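Local coordinates for protein carbohydrate deacetylase Agd3 (Neosartorya fumigata, PDB 6NWZ) that probably removes N-acetyl groups from the exopolysaccharide galactosaminogalactan, a deacetylation required for biofilm formation by this fungus, at residues 100-103 / 104-108; 341-344 / 345-348; 498-502 / 503-507. All coordinates share one frame; numbering follows the deposited sequence.

Contact 1: residues 100-103 / 104-108; sequences DQWN and QLYAY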
loop_
_atom_site.group_PDB
_atom_site.type_symbol
_atom_site.label_atom_id
_atom_site.label_comp_id
_atom_site.label_asym_id
_atom_site.label_seq_id
_atom_site.Cartn_x
_atom_site.Cartn_y
_atom_site.Cartn_z
ATOM N N ASP A 100 0.552 -35.841 19.631
ATOM C CA ASP A 100 1.907 -36.159 19.197
ATOM C C ASP A 100 2.396 -35.183 18.137
ATOM O O ASP A 100 3.590 -34.864 18.096
ATOM C CB ASP A 100 1.970 -37.599 18.684
ATOM C CG ASP A 100 3.353 -37.985 18.195
ATOM O OD1 ASP A 100 3.657 -37.742 17.008
ATOM O OD2 ASP A 100 4.143 -38.514 19.004
ATOM N N GLN A 101 1.495 -34.684 17.286
ATOM C CA GLN A 101 1.894 -33.700 16.285
ATOM C C GLN A 101 2.291 -32.380 16.935
ATOM O O GLN A 101 3.276 -31.752 16.526
ATOM C CB GLN A 101 0.769 -33.489 15.275
ATOM C CG GLN A 101 0.433 -34.734 14.470
ATOM C CD GLN A 101 -0.528 -34.455 13.333
ATOM O OE1 GLN A 101 -1.658 -34.015 13.550
ATOM N NE2 GLN A 101 -0.081 -34.706 12.108
ATOM N N TRP A 102 1.542 -31.943 17.949
ATOM C CA TRP A 102 1.913 -30.720 18.653
ATOM C C TRP A 102 3.246 -30.873 19.371
ATOM O O TRP A 102 3.997 -29.900 19.496
ATOM C CB TRP A 102 0.818 -30.321 19.640
ATOM C CG TRP A 102 -0.312 -29.579 19.007
ATOM C CD1 TRP A 102 -1.526 -30.084 18.652
ATOM C CD2 TRP A 102 -0.332 -28.191 18.649
ATOM N NE1 TRP A 102 -2.306 -29.097 18.096
ATOM C CE2 TRP A 102 -1.595 -27.926 18.082
ATOM C CE3 TRP A 102 0.593 -27.147 18.753
ATOM C CZ2 TRP A 102 -1.956 -26.661 17.623
ATOM C CZ3 TRP A 102 0.233 -25.892 18.297
ATOM C CH2 TRP A 102 -1.032 -25.659 17.739
ATOM N N ASN A 103 3.560 -32.084 19.843
ATOM C CA ASN A 103 4.842 -32.306 20.502
ATOM C C ASN A 103 5.996 -32.304 19.505
ATOM O O ASN A 103 7.100 -31.861 19.843
ATOM C CB ASN A 103 4.810 -33.616 21.290
ATOM C CG ASN A 103 3.960 -33.519 22.546
ATOM O OD1 ASN A 103 3.808 -32.444 23.123
ATOM N ND2 ASN A 103 3.405 -34.648 22.976
ATOM N N GLN A 104 5.769 -32.793 18.283
ATOM C CA GLN A 104 6.785 -32.659 17.244
ATOM C C GLN A 104 7.099 -31.193 16.976
ATOM O O GLN A 104 8.266 -30.819 16.811
ATOM C CB GLN A 104 6.326 -33.342 15.957
ATOM C CG GLN A 104 6.044 -34.827 16.086
ATOM C CD GLN A 104 5.539 -35.425 14.788
ATOM O OE1 GLN A 104 6.152 -35.250 13.735
ATOM N NE2 GLN A 104 4.408 -36.120 14.852
ATOM N N LEU A 105 6.067 -30.347 16.933
ATOM C CA LEU A 105 6.293 -28.922 16.718
ATOM C C LEU A 105 7.055 -28.304 17.883
ATOM O O LEU A 105 7.976 -27.507 17.673
ATOM C CB LEU A 105 4.959 -28.209 16.496
ATOM C CG LEU A 105 4.161 -28.644 15.263
ATOM C CD1 LEU A 105 2.832 -27.915 15.202
ATOM C CD2 LEU A 105 4.961 -28.401 13.995
ATOM N N TYR A 106 6.693 -28.664 19.119
ATOM C CA TYR A 106 7.421 -28.148 20.276
ATOM C C TYR A 106 8.855 -28.659 20.296
ATOM O O TYR A 106 9.781 -27.923 20.660
ATOM C CB TYR A 106 6.706 -28.533 21.574
ATOM C CG TYR A 106 5.292 -28.011 21.699
ATOM C CD1 TYR A 106 4.877 -26.883 21.001
ATOM C CD2 TYR A 106 4.368 -28.652 22.517
ATOM C CE1 TYR A 106 3.581 -26.410 21.115
ATOM C CE2 TYR A 106 3.073 -28.185 22.636
ATOM C CZ TYR A 106 2.686 -27.066 21.934
ATOM O OH TYR A 106 1.397 -26.601 22.053
ATOM N N ALA A 107 9.058 -29.923 19.915
ATOM C CA ALA A 107 10.408 -30.475 19.874
ATOM C C ALA A 107 11.256 -29.768 18.828
ATOM O O ALA A 107 12.447 -29.515 19.049
ATOM C CB ALA A 107 10.354 -31.976 19.595
ATOM N N TYR A 108 10.659 -29.441 17.680
ATOM C CA TYR A 108 11.387 -28.703 16.657
ATOM C C TYR A 108 11.789 -27.323 17.162
ATOM O O TYR A 108 12.919 -26.876 16.927
ATOM C CB TYR A 108 10.542 -28.596 15.387
ATOM C CG TYR A 108 11.206 -27.823 14.273
ATOM C CD1 TYR A 108 12.359 -28.300 13.659
ATOM C CD2 TYR A 108 10.678 -26.617 13.829
ATOM C CE1 TYR A 108 12.972 -27.593 12.637
ATOM C CE2 TYR A 108 11.281 -25.904 12.807
ATOM C CZ TYR A 108 12.427 -26.396 12.215
ATOM O OH TYR A 108 13.029 -25.689 11.198
#
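The indole of Trp-102 and the phenol of Tyr-106, one turn apart on helix 99-112, meet at a slant: their six-membered rings have centroids 5.9 Å apart and planes inclined by 43°, neither stacked nor edge-to-face. Trp-102 CE3 comes nearest to Tyr-106 OH, at 3.4 Å, with CZ of the same tyrosine next. One face of the indole receives CD1 of Leu-105, which sits toward the rim and approaches CE3 of Trp-102 to 4.3 Å. One face of the Tyr-106 ring lies over the carbonyl O of Trp-102, again off centre. With chi1 at -60°, the tyrosine CG lies beside its own backbone N, and the ring is laid back along the preceding turn. The same Trp-102 O accepts from Tyr-106 N at 3.0 Å, one of four i to i+4 backbone bonds that run from residues 100-103 to 104-107.

On another side of the helix, NE2 of Gln-104 donates to OD1 of Asp-100 at 2.8 Å. The bond is bent, 136° at the hydrogen, and OD1 of Asp-100 lies somewhat out of the amide plane of Gln-104. The first torsion of Gln-104 keeps CG beside the backbone N and against Asp-100 O; the extended part beyond carries NE2 to the carboxylate.

Beyond the helix, Trp-102 NE1 bonds Ser-95 OG, Gln-101 NE2 bonds Val-61 O, and Arg-209 makes a cation-pi contact with Tyr-106. The chemistry is therefore divided: a polar side-chain link spans one turn, while Trp-102 and Leu-105 pack on Met-116 of strand 115-119, in the CBM87 carbohydrate-binding module.

Contact 2: residues 341-344 / 345-348; sequences KKPL and GTGT. With NAG (2-acetamido-2-deoxy-beta-D-glucopyranose), chain B.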
loop_
_atom_site.group_PDB
_atom_site.type_symbol
_atom_site.label_atom_id
_atom_site.label_comp_id
_atom_site.label_asym_id
_atom_site.label_seq_id
_atom_site.Cartn_x
_atom_site.Cartn_y
_atom_site.Cartn_z
ATOM N N LYS A 341 -15.041 -3.270 -23.967
ATOM C CA LYS A 341 -13.946 -3.640 -24.858
ATOM C C LYS A 341 -14.322 -3.250 -26.282
ATOM O O LYS A 341 -15.249 -3.822 -26.866
ATOM C CB LYS A 341 -13.652 -5.135 -24.758
ATOM C CG LYS A 341 -12.658 -5.653 -25.782
ATOM C CD LYS A 341 -12.308 -7.105 -25.498
ATOM C CE LYS A 341 -11.650 -7.770 -26.697
ATOM N NZ LYS A 341 -10.438 -7.040 -27.156
ATOM N N LYS A 342 -13.606 -2.283 -26.842
ATOM C CA LYS A 342 -13.922 -1.821 -28.188
ATOM C C LYS A 342 -13.423 -2.829 -29.215
ATOM O O LYS A 342 -12.267 -3.262 -29.140
ATOM C CB LYS A 342 -13.298 -0.456 -28.465
ATOM C CG LYS A 342 -13.862 0.220 -29.704
ATOM C CD LYS A 342 -12.887 1.211 -30.315
ATOM C CE LYS A 342 -11.790 0.496 -31.085
ATOM N NZ LYS A 342 -10.986 1.433 -31.921
ATOM N N PRO A 343 -14.258 -3.234 -30.169
ATOM C CA PRO A 343 -13.766 -4.071 -31.269
ATOM C C PRO A 343 -12.698 -3.331 -32.057
ATOM O O PRO A 343 -12.883 -2.179 -32.455
ATOM C CB PRO A 343 -15.022 -4.326 -32.109
ATOM C CG PRO A 343 -16.160 -4.098 -31.171
ATOM C CD PRO A 343 -15.711 -3.017 -30.241
ATOM N N LEU A 344 -11.568 -4.003 -32.268
ATOM C CA LEU A 344 -10.425 -3.373 -32.916
ATOM C C LEU A 344 -10.784 -2.910 -34.324
ATOM O O LEU A 344 -11.481 -3.603 -35.069
ATOM C CB LEU A 344 -9.251 -4.351 -32.968
ATOM C CG LEU A 344 -8.867 -5.041 -31.657
ATOM C CD1 LEU A 344 -7.929 -6.204 -31.934
ATOM C CD2 LEU A 344 -8.231 -4.056 -30.695
ATOM N N GLY A 345 -10.308 -1.716 -34.680
ATOM C CA GLY A 345 -10.504 -1.172 -36.004
ATOM C C GLY A 345 -11.732 -0.304 -36.180
ATOM O O GLY A 345 -11.878 0.319 -37.237
ATOM N N THR A 346 -12.614 -0.237 -35.189
ATOM C CA THR A 346 -13.843 0.531 -35.291
ATOM C C THR A 346 -13.666 1.898 -34.631
ATOM O O THR A 346 -12.561 2.292 -34.245
ATOM C CB THR A 346 -15.005 -0.246 -34.668
ATOM O OG1 THR A 346 -14.817 -0.335 -33.250
ATOM C CG2 THR A 346 -15.081 -1.648 -35.257
ATOM N N GLY A 347 -14.768 2.631 -34.498
ATOM C CA GLY A 347 -14.767 3.953 -33.907
ATOM C C GLY A 347 -14.748 5.053 -34.956
ATOM O O GLY A 347 -14.595 4.817 -36.158
ATOM N N THR A 348 -14.902 6.288 -34.475
ATOM C CA THR A 348 -14.895 7.468 -35.329
ATOM C C THR A 348 -14.040 8.556 -34.695
ATOM O O THR A 348 -14.120 8.792 -33.486
ATOM C CB THR A 348 -16.314 8.000 -35.569
ATOM O OG1 THR A 348 -17.148 6.935 -36.039
ATOM C CG2 THR A 348 -16.300 9.117 -36.602
HETATM C C1 NAG B . -18.754 3.160 -30.430
HETATM C C2 NAG B . -20.240 3.325 -30.087
HETATM C C3 NAG B . -21.114 2.938 -31.277
HETATM C C4 NAG B . -20.691 3.705 -32.521
HETATM C C5 NAG B . -19.208 3.465 -32.780
HETATM C C6 NAG B . -18.673 4.237 -33.965
HETATM C C7 NAG B . -20.595 3.023 -27.675
HETATM C C8 NAG B . -20.985 2.063 -26.592
HETATM N N2 NAG B . -20.592 2.532 -28.919
HETATM O O3 NAG B . -22.477 3.211 -30.970
HETATM O O4 NAG B . -21.449 3.265 -33.642
HETATM O O5 NAG B . -18.450 3.882 -31.635
HETATM O O6 NAG B . -19.040 5.607 -33.903
HETATM O O7 NAG B . -20.296 4.189 -27.437
#
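Pro-343 O is gripped twice by Thr-346, which closes a type II beta turn over residues 343-346. The hydroxyl OG1 of Thr-346 donates to Pro-343 O at 2.8 Å, only slightly tilted from the carbonyl plane, whereas Thr-346 N reaches the same oxygen at 3.4 Å in a weak bond. The side-chain bond thus adds to a weak backbone closure. It can do so because OG1 stands between its own backbone N and carbonyl carbon (chi1 68°), turned back over the turn, while CG2 packs loosely on CB of Pro-343.

Lys-342 provides the second link. Its NZ donates to Thr-346 O at 2.9 Å, from above the carbonyl plane, 48° out of it. The chain leaves with CG anti to the backbone N and bends at chi3, passing alongside the threonine in the opposite direction, with CG 3.7 Å from Thr-346 OG1. At the corner, Gly-345 takes a positive phi of 92°, the usual conformation at the third position of a type II turn, one that glycine adopts readily.

Outside the turn, Asp-442 OD2 forms a salt bridge with Lys-342 NZ and also accepts from Gly-345 N, tying both to one carboxylate. Ala-398 O is a further acceptor for the ammonium, which would probably stay charged here. Farther along, Thr-348 OG1 shares a hydrogen bond of 3.1 Å with O6 of the NAG of a protein-attached glycan, whose neighbours include Asn-397.

The turn lies at the surface in the long loop between helices 317-321 and 362-366, and through Asp-442 it is fastened to helix 441-449.

Contact 3: residues 498-502 / 503-507; sequences YNCDT and PACTV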
loop_
_atom_site.group_PDB
_atom_site.type_symbol
_atom_site.label_atom_id
_atom_site.label_comp_id
_atom_site.label_asym_id
_atom_site.label_seq_id
_atom_site.Cartn_x
_atom_site.Cartn_y
_atom_site.Cartn_z
ATOM N N TYR A 498 -13.948 13.536 -7.303
ATOM C CA TYR A 498 -13.243 14.239 -8.371
ATOM C C TYR A 498 -13.868 15.589 -8.692
ATOM O O TYR A 498 -13.183 16.480 -9.206
ATOM C CB TYR A 498 -13.223 13.380 -9.633
ATOM C CG TYR A 498 -14.465 13.518 -10.491
ATOM C CD1 TYR A 498 -15.650 12.876 -10.146
ATOM C CD2 TYR A 498 -14.455 14.296 -11.644
ATOM C CE1 TYR A 498 -16.790 13.001 -10.931
ATOM C CE2 TYR A 498 -15.587 14.427 -12.433
ATOM C CZ TYR A 498 -16.751 13.778 -12.072
ATOM O OH TYR A 498 -17.877 13.907 -12.855
ATOM N N ASN A 499 -15.162 15.750 -8.435
ATOM C CA ASN A 499 -15.900 16.945 -8.822
ATOM C C ASN A 499 -16.298 17.768 -7.602
ATOM O O ASN A 499 -17.365 18.387 -7.570
ATOM C CB ASN A 499 -17.127 16.574 -9.650
ATOM C CG ASN A 499 -18.044 15.592 -8.937
ATOM O OD1 ASN A 499 -17.628 14.895 -8.014
ATOM N ND2 ASN A 499 -19.300 15.532 -9.370
ATOM N N CYS A 500 -15.432 17.790 -6.590
ATOM C CA CYS A 500 -15.709 18.502 -5.352
ATOM C C CYS A 500 -14.537 19.386 -4.965
ATOM O O CYS A 500 -13.374 19.010 -5.147
ATOM C CB CYS A 500 -16.022 17.532 -4.222
ATOM S SG CYS A 500 -17.751 17.054 -4.192
ATOM N N ASP A 501 -14.857 20.562 -4.417
ATOM C CA ASP A 501 -13.856 21.537 -4.018
ATOM C C ASP A 501 -14.030 22.045 -2.591
ATOM O O ASP A 501 -13.229 22.878 -2.150
ATOM C CB ASP A 501 -13.868 22.733 -4.985
ATOM C CG ASP A 501 -15.212 23.438 -5.024
ATOM O OD1 ASP A 501 -16.225 22.816 -4.644
ATOM O OD2 ASP A 501 -15.260 24.615 -5.436
ATOM N N THR A 502 -15.038 21.582 -1.864
ATOM C CA THR A 502 -15.301 22.007 -0.497
ATOM C C THR A 502 -15.664 20.790 0.338
ATOM O O THR A 502 -16.073 19.758 -0.205
ATOM C CB THR A 502 -16.447 23.027 -0.424
ATOM O OG1 THR A 502 -17.659 22.412 -0.882
ATOM C CG2 THR A 502 -16.141 24.252 -1.274
ATOM N N PRO A 503 -15.521 20.877 1.666
ATOM C CA PRO A 503 -16.025 19.784 2.516
ATOM C C PRO A 503 -17.508 19.514 2.321
ATOM O O PRO A 503 -17.920 18.348 2.276
ATOM C CB PRO A 503 -15.716 20.279 3.936
ATOM C CG PRO A 503 -14.552 21.190 3.762
ATOM C CD PRO A 503 -14.780 21.884 2.448
ATOM N N ALA A 504 -18.321 20.569 2.195
ATOM C CA ALA A 504 -19.754 20.392 1.974
ATOM C C ALA A 504 -20.029 19.561 0.729
ATOM O O ALA A 504 -20.938 18.724 0.722
ATOM C CB ALA A 504 -20.437 21.755 1.860
ATOM N N CYS A 505 -19.257 19.781 -0.335
ATOM C CA CYS A 505 -19.467 19.035 -1.570
ATOM C C CYS A 505 -19.212 17.544 -1.363
ATOM O O CYS A 505 -20.079 16.712 -1.649
ATOM C CB CYS A 505 -18.573 19.599 -2.677
ATOM S SG CYS A 505 -18.767 18.828 -4.312
ATOM N N THR A 506 -18.014 17.186 -0.877
ATOM C CA THR A 506 -17.682 15.769 -0.717
ATOM C C THR A 506 -18.658 15.074 0.220
ATOM O O THR A 506 -19.109 13.956 -0.061
ATOM C CB THR A 506 -16.252 15.592 -0.199
ATOM O OG1 THR A 506 -15.930 16.643 0.722
ATOM C CG2 THR A 506 -15.258 15.577 -1.343
ATOM N N VAL A 507 -18.991 15.714 1.340
ATOM C CA VAL A 507 -19.924 15.108 2.283
ATOM C C VAL A 507 -21.270 14.866 1.614
ATOM O O VAL A 507 -21.892 13.813 1.799
ATOM C CB VAL A 507 -20.056 15.985 3.543
ATOM C CG1 VAL A 507 -21.144 15.451 4.454
ATOM C CG2 VAL A 507 -18.732 16.032 4.285
#
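Thr-502 caps the start of helix 503-513: its OG1 accepts from Cys-505 N at 3.1 Å, with an angle of 151° at the hydrogen. This is a side-chain N-cap, serving an amide that lies in the first turn, where no preceding helical carbonyl is available. The threonine torsion (chi1 63°) sets OG1 between its own backbone N and carbonyl carbon, pointing it forward at the helix. Cys-505 N also makes a weak bond to Thr-502 O, so the hydroxyl is its more favourable acceptor.

Thr-502 O is used chiefly by the next amide. Thr-506 N reaches it at 3.3 Å in a nearly straight bond of 170°, the opening i to i+4 link of the helix, followed by Val-507 N to Pro-503 O at 3.0 Å. OG1 of Thr-506 lies within reach of Thr-502 O and, at 3.0 Å, of Pro-503 O; its proton may go to either. Pro-503 itself has no amide hydrogen to satisfy, which suits the first position of a helix.

A disulfide between SG of Cys-500 and SG of Cys-505, 2.0 Å long, bridges the loop to this first turn. Thr-506 CG2 packs beside it, 3.6 Å from CB of Cys-500. Cys-500 O receives a weak bond from Asn-549 ND2. Asp-501 OD2 is taken up by a salt bridge with Arg-551, while Phe-520 and Ile-569 bring helices 520-536 and 569-584 against Pro-503 and Thr-506.

A covalent link and a capping bond thus act on the same residue, Cys-505: the disulfide limits how far the loop can move from the helix, and the hydroxyl meets an amide that the backbone serves only weakly.

The three contacts follow one another along the chain: contact 1 on helix 99-112 in the CBM87 part, contacts 2 and 3 in the deacetylase part. The centre of contact 1 lies about 62 Å from that of contact 2 and about 58 Å from that of contact 3, with contacts 1 and 3 on opposite sides of the chain's centre. Contacts 2 and 3 have centres about 35 Å apart and nearest atoms about 21 Å apart. Local order is therefore established separately in each place: a surface helix, a loop turn near a glycan, and a buried helix start, preceded by a loop in which the side chain of Asn-499 is about 7 Å from that of the zinc ligand His-546.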